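Local coordinates for protein beta-fructofuranosidase, insoluble isoenzyme CWINV1 (PDB 2OXB) that hydrolyses sucrose and 1-kestose, and to a lesser extent neokestose and levan, as a secreted cell-wall invertase of glycoside hydrolase family 32, at residues K27-L32 with D115-E120; T54-W59 with R287-G292; N106-K111 with W121-L126; N21-Y26 with K278-S283. The protein carries 1 engineered substitution. All coordinates share one frame; numbering follows the deposited sequence.

Contact 1 (K27-L32 with D115-E120)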
# COMPACT_ATOMS: atom_id res chain seq x y z
N LYS A 27 22.27 -1.11 -10.49
CA LYS A 27 22.71 -0.75 -11.83
C LYS A 27 21.52 -0.13 -12.58
O LYS A 27 21.14 -0.59 -13.66
CB LYS A 27 23.24 -1.98 -12.58
CG LYS A 27 24.58 -2.53 -12.04
CD LYS A 27 25.11 -3.71 -12.85
CE LYS A 27 26.38 -4.32 -12.24
NZ LYS A 27 26.87 -5.47 -13.05
N GLY A 28 20.92 0.90 -11.98
CA GLY A 28 19.80 1.58 -12.59
C GLY A 28 18.58 0.73 -12.91
O GLY A 28 17.56 1.24 -13.35
N ILE A 29 18.68 -0.57 -12.67
CA ILE A 29 17.56 -1.47 -12.96
C ILE A 29 16.82 -1.88 -11.68
O ILE A 29 17.39 -2.46 -10.76
CB ILE A 29 18.06 -2.73 -13.71
CG1 ILE A 29 18.57 -2.32 -15.10
CG2 ILE A 29 16.94 -3.76 -13.81
CD1 ILE A 29 19.27 -3.42 -15.86
N TYR A 30 15.53 -1.57 -11.64
CA TYR A 30 14.70 -1.91 -10.50
C TYR A 30 14.40 -3.40 -10.53
O TYR A 30 14.53 -4.06 -11.57
CB TYR A 30 13.40 -1.10 -10.52
CG TYR A 30 13.62 0.40 -10.47
CD1 TYR A 30 14.07 1.01 -9.29
CD2 TYR A 30 13.45 1.20 -11.60
CE1 TYR A 30 14.35 2.38 -9.25
CE2 TYR A 30 13.74 2.56 -11.57
CZ TYR A 30 14.19 3.15 -10.39
OH TYR A 30 14.52 4.49 -10.36
N HIS A 31 13.99 -3.92 -9.39
CA HIS A 31 13.66 -5.33 -9.27
C HIS A 31 12.40 -5.51 -8.43
O HIS A 31 12.12 -4.72 -7.53
CB HIS A 31 14.84 -6.09 -8.64
CG HIS A 31 16.04 -6.23 -9.53
ND1 HIS A 31 16.04 -6.99 -10.68
CD2 HIS A 31 17.30 -5.74 -9.40
CE1 HIS A 31 17.24 -6.97 -11.22
NE2 HIS A 31 18.03 -6.22 -10.47
N LEU A 32 11.63 -6.54 -8.75
CA LEU A 32 10.43 -6.89 -8.02
C LEU A 32 10.29 -8.39 -8.05
O LEU A 32 10.31 -9.02 -9.11
CB LEU A 32 9.15 -6.29 -8.63
CG LEU A 32 7.84 -6.85 -7.99
CD1 LEU A 32 7.63 -6.25 -6.62
CD2 LEU A 32 6.63 -6.52 -8.85
N ASP A 115 25.69 -9.44 -14.01
CA ASP A 115 24.40 -9.50 -14.71
C ASP A 115 23.49 -8.42 -14.13
O ASP A 115 23.23 -8.40 -12.93
CB ASP A 115 23.74 -10.89 -14.54
CG ASP A 115 22.34 -10.96 -15.17
OD1 ASP A 115 22.16 -10.54 -16.34
OD2 ASP A 115 21.40 -11.46 -14.51
N PRO A 116 22.99 -7.52 -14.99
CA PRO A 116 22.11 -6.43 -14.57
C PRO A 116 20.69 -6.92 -14.29
O PRO A 116 19.82 -6.13 -13.91
CB PRO A 116 22.17 -5.48 -15.76
CG PRO A 116 22.27 -6.43 -16.92
CD PRO A 116 23.30 -7.42 -16.43
N TYR A 117 20.45 -8.21 -14.49
CA TYR A 117 19.13 -8.77 -14.26
C TYR A 117 19.01 -9.57 -12.97
O TYR A 117 17.92 -9.71 -12.43
CB TYR A 117 18.71 -9.63 -15.46
CG TYR A 117 18.49 -8.85 -16.75
CD1 TYR A 117 18.07 -9.49 -17.91
CD2 TYR A 117 18.72 -7.47 -16.80
CE1 TYR A 117 17.87 -8.79 -19.09
CE2 TYR A 117 18.52 -6.76 -17.98
CZ TYR A 117 18.10 -7.42 -19.12
OH TYR A 117 17.91 -6.71 -20.29
N LEU A 118 20.14 -10.08 -12.48
CA LEU A 118 20.17 -10.86 -11.24
C LEU A 118 19.09 -11.95 -11.21
O LEU A 118 18.39 -12.11 -10.21
CB LEU A 118 19.99 -9.94 -10.02
CG LEU A 118 21.00 -8.82 -9.74
CD1 LEU A 118 20.53 -7.98 -8.55
CD2 LEU A 118 22.36 -9.41 -9.46
N ARG A 119 18.98 -12.71 -12.30
CA ARG A 119 17.98 -13.76 -12.40
C ARG A 119 18.34 -15.05 -11.67
O ARG A 119 17.45 -15.80 -11.27
CB ARG A 119 17.67 -14.07 -13.87
CG ARG A 119 18.67 -14.96 -14.58
CD ARG A 119 18.30 -15.05 -16.04
NE ARG A 119 18.52 -13.77 -16.72
CZ ARG A 119 19.72 -13.25 -16.93
NH1 ARG A 119 20.81 -13.91 -16.53
NH2 ARG A 119 19.85 -12.07 -17.54
N GLU A 120 19.62 -15.32 -11.48
CA GLU A 120 20.00 -16.53 -10.75
C GLU A 120 20.51 -16.24 -9.35
O GLU A 120 21.58 -15.67 -9.18
CB GLU A 120 21.04 -17.34 -11.53
CG GLU A 120 20.49 -18.08 -12.73
CD GLU A 120 21.48 -19.06 -13.31
OE1 GLU A 120 21.51 -20.23 -12.87
OE2 GLU A 120 22.24 -18.65 -14.21
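K27 and P116 bring the two backbones to 6.3 Å between their CA atoms, where the turn that leads into strand 29-36 runs past the irregular loop 115-120 with no hydrogen bond between the two segments. I29 runs alongside P116, in the same direction. CD1 of I29 rests 3.6 Å from CB of P116 and also meets the edge of the Y117 ring near its plane, 4.0 Å from CE2. An extended second torsion (chi2 171°) carries this methyl out to both partners. H31 presents its imidazole obliquely: CE1 comes 3.1 Å from the carbonyl O of Y117, while NE2 lies 3.6 Å from CD1 of L118, whose side chain crosses the histidine at about a right angle. K27 passes the proline with its aliphatic chain and hydrogen-bonds through NZ to the carbonyl O of S114. The loop, which connects the hairpin of the second blade, packs here on the first blade of the family 32 five-bladed beta-propeller. Strand 47-53 flanks the site through T52, which touches I29 and H31, and through H50, whose ring meets that of H31; from strand 15-26, M24 packs on H31 and Y26 on L118.

Contact 2 (T54-W59 with R287-G292)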
# COMPACT_ATOMS: atom_id res chain seq x y z
N THR A 54 12.43 -0.14 -15.63
CA THR A 54 13.27 1.05 -15.77
C THR A 54 12.44 2.30 -15.42
O THR A 54 12.98 3.41 -15.28
CB THR A 54 13.84 1.20 -17.23
OG1 THR A 54 12.92 1.92 -18.07
CG2 THR A 54 14.10 -0.18 -17.85
N ASP A 55 11.13 2.12 -15.26
CA ASP A 55 10.24 3.23 -14.94
C ASP A 55 9.14 2.83 -13.95
O ASP A 55 8.14 3.55 -13.79
CB ASP A 55 9.62 3.76 -16.23
CG ASP A 55 9.14 2.64 -17.13
OD1 ASP A 55 9.11 1.48 -16.65
OD2 ASP A 55 8.79 2.91 -18.31
N LEU A 56 9.34 1.69 -13.30
CA LEU A 56 8.38 1.16 -12.34
C LEU A 56 6.98 1.04 -12.93
O LEU A 56 5.99 1.05 -12.19
CB LEU A 56 8.33 2.04 -11.09
CG LEU A 56 9.49 1.99 -10.09
CD1 LEU A 56 9.28 3.08 -9.05
CD2 LEU A 56 9.57 0.62 -9.43
N ILE A 57 6.89 0.91 -14.24
CA ILE A 57 5.59 0.79 -14.88
C ILE A 57 5.58 -0.40 -15.81
O ILE A 57 4.66 -1.23 -15.75
CB ILE A 57 5.24 2.07 -15.67
CG1 ILE A 57 5.37 3.30 -14.76
CG2 ILE A 57 3.83 1.95 -16.22
CD1 ILE A 57 4.40 3.35 -13.61
N ASN A 58 6.59 -0.47 -16.68
CA ASN A 58 6.72 -1.56 -17.64
C ASN A 58 7.63 -2.63 -17.04
O ASN A 58 8.76 -2.35 -16.65
CB ASN A 58 7.35 -1.08 -18.95
CG ASN A 58 6.65 0.12 -19.53
OD1 ASN A 58 5.43 0.16 -19.65
ND2 ASN A 58 7.43 1.12 -19.91
N TRP A 59 7.12 -3.86 -16.99
CA TRP A 59 7.87 -4.96 -16.41
C TRP A 59 8.17 -6.12 -17.35
O TRP A 59 7.29 -6.62 -18.06
CB TRP A 59 7.16 -5.47 -15.15
CG TRP A 59 6.99 -4.35 -14.15
CD1 TRP A 59 6.06 -3.35 -14.18
CD2 TRP A 59 7.83 -4.07 -13.02
NE1 TRP A 59 6.28 -2.46 -13.17
CE2 TRP A 59 7.36 -2.88 -12.44
CE3 TRP A 59 8.95 -4.70 -12.46
CZ2 TRP A 59 7.96 -2.31 -11.31
CZ3 TRP A 59 9.55 -4.14 -11.34
CH2 TRP A 59 9.05 -2.95 -10.78
N ARG A 287 14.30 8.85 -3.90
CA ARG A 287 12.97 8.74 -3.33
C ARG A 287 12.69 7.37 -2.73
O ARG A 287 13.45 6.42 -2.95
CB ARG A 287 11.91 9.08 -4.37
CG ARG A 287 11.84 8.14 -5.54
CD ARG A 287 10.99 8.75 -6.62
NE ARG A 287 10.39 7.76 -7.50
CZ ARG A 287 11.07 6.85 -8.20
NH1 ARG A 287 12.39 6.81 -8.12
NH2 ARG A 287 10.43 6.00 -9.00
N ARG A 288 11.62 7.29 -1.95
CA ARG A 288 11.22 6.04 -1.33
C ARG A 288 9.93 5.54 -1.97
O ARG A 288 8.88 6.19 -1.87
CB ARG A 288 11.04 6.24 0.18
CG ARG A 288 10.67 4.96 0.95
CD ARG A 288 10.73 5.14 2.47
NE ARG A 288 12.08 5.00 3.00
CZ ARG A 288 12.73 3.85 3.11
NH1 ARG A 288 12.16 2.71 2.73
NH2 ARG A 288 13.97 3.82 3.59
N ILE A 289 10.02 4.39 -2.63
CA ILE A 289 8.87 3.79 -3.30
C ILE A 289 8.13 2.84 -2.36
O ILE A 289 8.75 2.07 -1.63
CB ILE A 289 9.30 2.96 -4.54
CG1 ILE A 289 9.67 3.89 -5.71
CG2 ILE A 289 8.16 2.05 -4.96
CD1 ILE A 289 10.86 4.80 -5.47
N LEU A 290 6.81 2.88 -2.41
CA LEU A 290 6.01 2.04 -1.55
C LEU A 290 5.10 1.05 -2.27
O LEU A 290 4.13 1.43 -2.93
CB LEU A 290 5.17 2.91 -0.62
CG LEU A 290 4.23 2.17 0.32
CD1 LEU A 290 4.22 2.90 1.66
CD2 LEU A 290 2.82 2.10 -0.27
N TRP A 291 5.42 -0.24 -2.13
CA TRP A 291 4.65 -1.31 -2.75
C TRP A 291 3.60 -1.92 -1.83
O TRP A 291 3.86 -2.17 -0.66
CB TRP A 291 5.55 -2.44 -3.21
CG TRP A 291 6.48 -2.11 -4.30
CD1 TRP A 291 7.75 -1.60 -4.18
CD2 TRP A 291 6.25 -2.30 -5.69
NE1 TRP A 291 8.33 -1.48 -5.42
CE2 TRP A 291 7.43 -1.90 -6.37
CE3 TRP A 291 5.16 -2.77 -6.44
CZ2 TRP A 291 7.55 -1.96 -7.76
CZ3 TRP A 291 5.28 -2.84 -7.83
CH2 TRP A 291 6.47 -2.44 -8.48
N GLY A 292 2.42 -2.20 -2.40
CA GLY A 292 1.33 -2.80 -1.65
C GLY A 292 0.61 -3.83 -2.50
O GLY A 292 0.35 -3.60 -3.68
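W59 and W291 meet tip to tip, their six-membered rings set obliquely, with planes at 71° and centroids 5.4 Å apart. CZ2 of W59 arrives at the edge of the W291 ring, near its plane, beside CH2. L56 fills the rest of the interface with its two methyls. CD2 crosses over to CZ2 of W291 at 3.7 Å, and CD1 reaches CG1 of I289 at 3.5 Å, the two aliphatic side chains approaching end on. The same CD1 lies against NH2 of R287. CD1 of I289 covers one face of that guanidinium, 3.4 Å above its plane and over the centre. Its charge is met by salt bridges to D282 and E334, so a cation otherwise costly to bury is probably well compensated. The loop 54-59 is shaped by an Asx motif in which OD1 of D55 accepts from the backbone N of N58 at 3.2 Å, nearly straight at 168°, and more weakly from N of I57. An alanine in place of W59 would probably open a gap beside W291 and L32, and leave the W291 ring freer to turn. All five touching residues are buried. The loop links two strands of the first sheet of the chain, whereas strand 287-291 belongs to the last sheet of the N-terminal module, so the contact is part of the closure between first and last blades of the five-bladed beta-propeller characteristic of family 32.

Contact 3 (N106-K111 with W121-L126)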
# COMPACT_ATOMS: atom_id res chain seq x y z
N ASN A 106 16.59 -17.42 6.10
CA ASN A 106 17.67 -17.75 5.19
C ASN A 106 18.12 -16.54 4.40
O ASN A 106 17.36 -15.60 4.22
CB ASN A 106 17.20 -18.82 4.23
CG ASN A 106 16.60 -19.99 4.95
OD1 ASN A 106 17.27 -20.62 5.77
ND2 ASN A 106 15.34 -20.29 4.67
N ILE A 107 19.37 -16.59 3.92
CA ILE A 107 19.94 -15.52 3.13
C ILE A 107 20.26 -16.03 1.72
O ILE A 107 20.53 -17.21 1.53
CB ILE A 107 21.24 -14.96 3.79
CG1 ILE A 107 21.69 -13.68 3.09
CG2 ILE A 107 22.35 -15.99 3.72
CD1 ILE A 107 22.91 -13.01 3.73
N ALA A 108 20.21 -15.13 0.73
CA ALA A 108 20.48 -15.46 -0.67
C ALA A 108 21.18 -14.34 -1.46
O ALA A 108 20.66 -13.22 -1.54
CB ALA A 108 19.17 -15.85 -1.37
N GLU A 109 22.33 -14.64 -2.04
CA GLU A 109 23.09 -13.67 -2.84
C GLU A 109 22.96 -14.04 -4.33
O GLU A 109 22.59 -15.17 -4.65
CB GLU A 109 24.56 -13.69 -2.45
CG GLU A 109 25.24 -15.04 -2.68
CD GLU A 109 26.68 -15.05 -2.20
OE1 GLU A 109 27.44 -14.14 -2.59
OE2 GLU A 109 27.05 -15.98 -1.45
N PRO A 110 23.24 -13.08 -5.24
CA PRO A 110 23.15 -13.31 -6.69
C PRO A 110 24.34 -14.09 -7.27
O PRO A 110 25.40 -14.16 -6.65
CB PRO A 110 23.07 -11.89 -7.24
CG PRO A 110 23.93 -11.13 -6.28
CD PRO A 110 23.45 -11.65 -4.95
N LYS A 111 24.15 -14.69 -8.45
CA LYS A 111 25.20 -15.48 -9.11
C LYS A 111 26.14 -14.62 -9.95
O LYS A 111 27.22 -14.22 -9.50
CB LYS A 111 24.58 -16.56 -10.00
CG LYS A 111 23.96 -17.71 -9.22
CD LYS A 111 23.67 -18.90 -10.12
CE LYS A 111 23.30 -20.14 -9.30
NZ LYS A 111 22.08 -19.94 -8.47
N TRP A 121 19.73 -16.62 -8.34
CA TRP A 121 20.14 -16.37 -6.96
C TRP A 121 20.77 -17.57 -6.28
O TRP A 121 20.24 -18.69 -6.31
CB TRP A 121 18.96 -15.86 -6.12
CG TRP A 121 18.61 -14.44 -6.44
CD1 TRP A 121 17.99 -13.98 -7.56
CD2 TRP A 121 18.91 -13.28 -5.64
NE1 TRP A 121 17.87 -12.61 -7.52
CE2 TRP A 121 18.43 -12.15 -6.35
CE3 TRP A 121 19.53 -13.08 -4.40
CZ2 TRP A 121 18.55 -10.84 -5.86
CZ3 TRP A 121 19.65 -11.78 -3.91
CH2 TRP A 121 19.16 -10.68 -4.64
N LYS A 122 21.91 -17.31 -5.66
CA LYS A 122 22.68 -18.31 -4.94
C LYS A 122 22.23 -18.26 -3.48
O LYS A 122 22.11 -17.19 -2.90
CB LYS A 122 24.17 -18.00 -5.05
CG LYS A 122 25.12 -19.15 -4.76
CD LYS A 122 26.55 -18.80 -5.17
CE LYS A 122 27.56 -19.85 -4.72
NZ LYS A 122 27.24 -21.23 -5.20
N LYS A 123 21.96 -19.43 -2.91
CA LYS A 123 21.50 -19.55 -1.54
C LYS A 123 22.52 -20.27 -0.66
O LYS A 123 22.75 -21.46 -0.82
CB LYS A 123 20.16 -20.28 -1.53
CG LYS A 123 19.16 -19.65 -2.51
CD LYS A 123 17.72 -20.05 -2.26
CE LYS A 123 17.37 -21.38 -2.88
NZ LYS A 123 15.96 -21.73 -2.58
N SER A 124 23.14 -19.54 0.27
CA SER A 124 24.15 -20.09 1.18
C SER A 124 23.75 -21.41 1.82
O SER A 124 22.57 -21.69 2.00
CB SER A 124 24.46 -19.09 2.30
OG SER A 124 25.17 -19.71 3.35
N PRO A 125 24.75 -22.24 2.16
CA PRO A 125 24.56 -23.56 2.78
C PRO A 125 24.49 -23.41 4.30
O PRO A 125 24.02 -24.30 5.02
CB PRO A 125 25.81 -24.32 2.36
CG PRO A 125 26.86 -23.25 2.46
CD PRO A 125 26.17 -22.03 1.83
N LEU A 126 24.96 -22.28 4.78
CA LEU A 126 24.94 -22.00 6.20
C LEU A 126 23.52 -21.69 6.63
O LEU A 126 23.26 -21.56 7.82
CB LEU A 126 25.86 -20.82 6.52
CG LEU A 126 27.32 -20.93 6.05
CD1 LEU A 126 28.08 -19.71 6.56
CD2 LEU A 126 27.96 -22.22 6.58
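E109 and K122 form a hydrogen-bonded antiparallel pair near the loop end of a beta hairpin, strands 103-110 and 121-123, on the outer side of a four-stranded propeller blade. N of E109 donates to O of K122 at 2.7 Å, a weak, bent bond; the return bond, from N of K122 to O of E109, is modelled too short to carry weight. The side chains of this pair run together, CG of E109 lying 3.9 Å from CB of K122. P110 and W121 make a non-hydrogen-bonded pair. The indole takes CG anti to its carbonyl carbon (chi1 -74°), and the ring turns back across the partner strand: CE3 lies 4.1 Å from CB of A108, CZ3 is 3.9 Å from CD of P110, and CA of P110 stands over one face, offset toward the rim. The carbonyl O of A108 approaches the ring edge near its plane. At the other end CG2 of I107 touches CB of S124 at 4.0 Å. A serine in place of W121 would probably open a gap beneath P110 and A108 and take from I66 and F33 one of their packing partners. Farther out, the indole is steadied by strand 60-66 and by a weak hydrogen bond from NE1 to O of L118. NZ of K123 is held by the carbonyl O of F67 and by a salt bridge to D73, with a cation-pi contact to the F67 ring. Beyond the hairpin, in an ST turn, OG of S124 accepts from the backbone N of L126 at 2.9 Å, with an N-H...O angle of 147°.

Contact 4 (N21-Y26 with K278-S283)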
# COMPACT_ATOMS: atom_id res chain seq x y z
N ASN A 21 8.07 -8.89 -2.68
CA ASN A 21 9.34 -9.26 -2.06
C ASN A 21 10.57 -8.58 -2.67
O ASN A 21 10.63 -8.32 -3.88
CB ASN A 21 9.52 -10.78 -2.12
CG ASN A 21 8.40 -11.54 -1.41
OD1 ASN A 21 8.12 -12.69 -1.72
ND2 ASN A 21 7.77 -10.90 -0.43
N GLY A 22 11.54 -8.28 -1.81
CA GLY A 22 12.81 -7.67 -2.21
C GLY A 22 12.84 -6.57 -3.26
O GLY A 22 13.54 -6.70 -4.27
N PRO A 23 12.13 -5.46 -3.04
CA PRO A 23 12.12 -4.37 -4.01
C PRO A 23 13.37 -3.50 -3.88
O PRO A 23 13.70 -3.03 -2.79
CB PRO A 23 10.86 -3.62 -3.64
CG PRO A 23 10.88 -3.70 -2.15
CD PRO A 23 11.25 -5.16 -1.90
N MET A 24 14.10 -3.32 -4.98
CA MET A 24 15.27 -2.46 -4.93
C MET A 24 15.72 -2.05 -6.32
O MET A 24 15.05 -2.31 -7.33
CB MET A 24 16.44 -3.15 -4.21
CG MET A 24 17.19 -4.15 -5.05
SD MET A 24 16.11 -5.47 -5.49
CE MET A 24 17.17 -6.89 -5.20
N ILE A 25 16.87 -1.39 -6.36
CA ILE A 25 17.45 -0.90 -7.58
C ILE A 25 18.92 -1.30 -7.55
O ILE A 25 19.58 -1.24 -6.51
CB ILE A 25 17.28 0.65 -7.67
CG1 ILE A 25 17.78 1.18 -9.02
CG2 ILE A 25 18.04 1.33 -6.53
CD1 ILE A 25 19.27 1.42 -9.08
N TYR A 26 19.42 -1.75 -8.70
CA TYR A 26 20.81 -2.17 -8.86
C TYR A 26 21.21 -1.88 -10.31
O TYR A 26 20.56 -2.36 -11.25
CB TYR A 26 20.94 -3.67 -8.58
CG TYR A 26 22.34 -4.18 -8.77
CD1 TYR A 26 23.40 -3.63 -8.06
CD2 TYR A 26 22.62 -5.22 -9.66
CE1 TYR A 26 24.70 -4.08 -8.22
CE2 TYR A 26 23.93 -5.68 -9.83
CZ TYR A 26 24.96 -5.10 -9.10
OH TYR A 26 26.25 -5.54 -9.22
N LYS A 278 5.35 -2.80 1.62
CA LYS A 278 6.78 -2.69 1.89
C LYS A 278 7.43 -1.60 1.05
O LYS A 278 7.02 -1.35 -0.09
CB LYS A 278 7.51 -4.01 1.62
CG LYS A 278 9.01 -3.92 1.76
CD LYS A 278 9.58 -5.14 2.46
CE LYS A 278 9.16 -5.16 3.93
NZ LYS A 278 9.64 -6.39 4.64
N THR A 279 8.46 -0.99 1.61
CA THR A 279 9.15 0.09 0.94
C THR A 279 10.56 -0.29 0.49
O THR A 279 11.00 -1.43 0.67
CB THR A 279 9.22 1.33 1.86
OG1 THR A 279 9.93 0.98 3.07
CG2 THR A 279 7.83 1.78 2.23
N PHE A 280 11.24 0.66 -0.13
CA PHE A 280 12.60 0.45 -0.61
C PHE A 280 13.15 1.78 -1.08
O PHE A 280 12.43 2.60 -1.65
CB PHE A 280 12.59 -0.57 -1.76
CG PHE A 280 12.66 0.04 -3.13
CD1 PHE A 280 13.88 0.50 -3.63
CD2 PHE A 280 11.51 0.18 -3.90
CE1 PHE A 280 13.95 1.09 -4.88
CE2 PHE A 280 11.58 0.76 -5.16
CZ PHE A 280 12.80 1.22 -5.65
N PHE A 281 14.44 2.00 -0.86
CA PHE A 281 15.08 3.25 -1.25
C PHE A 281 15.57 3.29 -2.69
O PHE A 281 16.39 2.45 -3.10
CB PHE A 281 16.26 3.53 -0.31
CG PHE A 281 16.97 4.82 -0.60
CD1 PHE A 281 16.28 6.03 -0.54
CD2 PHE A 281 18.33 4.83 -0.87
CE1 PHE A 281 16.95 7.24 -0.73
CE2 PHE A 281 19.01 6.03 -1.07
CZ PHE A 281 18.31 7.24 -1.00
N ASP A 282 15.08 4.27 -3.45
CA ASP A 282 15.48 4.46 -4.85
C ASP A 282 16.74 5.31 -4.84
O ASP A 282 16.71 6.48 -4.46
CB ASP A 282 14.38 5.19 -5.64
CG ASP A 282 14.70 5.34 -7.14
OD1 ASP A 282 15.73 5.95 -7.50
OD2 ASP A 282 13.91 4.85 -7.96
N SER A 283 17.86 4.73 -5.24
CA SER A 283 19.13 5.44 -5.27
C SER A 283 19.11 6.55 -6.33
O SER A 283 19.48 7.70 -6.06
CB SER A 283 20.27 4.45 -5.56
OG SER A 283 20.38 3.50 -4.52
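D282, whose CA lies 4.4 Å from CG2 of I25, has its OD2 gripped twice, by a hydrogen bond with the Y30 hydroxyl and a salt bridge to NH1 of R287; OD1 is held by the backbone N of K285. These bonds anchor one end of strand 278-282 where it runs beside strand 15-26. The two short segments are nearly parallel, at 10°, yet no hydrogen bond joins them, and side chains carry the contact. P23 and F280 pass one another head to tail, with CG of P23 3.6 Å from CB of F280. The phenyl ring then lies along the M24 backbone: N of M24 is 4.0 Å above one face, displaced toward the rim, and CA of M24 is 3.5 Å from CD1. With CG1 anti to the backbone N (chi1 -175°), CG2 of I25 falls between N and the carbonyl carbon and touches S283, 3.8 Å from OG. At the opposite end CG of K278 approaches CG of P23 at 4.3 Å, and its ammonium group hydrogen-bonds S81. The K278 side chain is about 6 Å from that of D145, a substrate-binding residue, and about 9 Å from the bound fructose. Strands 15-26 and 278-282, each the first of its sheet in chain order, thus pack side by side without merging, as innermost strands do around the central axis of a beta-propeller, here close to the sucrose-binding pocket.

In the fold
Contacts 2 and 4 both join the first blade to the last, and meet in the last through O of W291 and N of K278, 2.8 Å apart. Contact 1 joins contact 4 where H31 N bonds M24 O at 2.8 Å, and contact 3 through E120 O and K111 N, also 2.8 Å apart. L32 bridges contacts 1 and 2, its CB 3.5 Å from CZ3 of W59. Contact 3 stays about 12 Å from contact 2 between nearest atoms, but touches contact 4 at W121 and M24. Contact 4 comes nearer the bound fructose than contact 2 (K278 side chain about 9 Å, W291 about 13 Å); W291 is about 9 Å from the side chain of D19, an active-site residue.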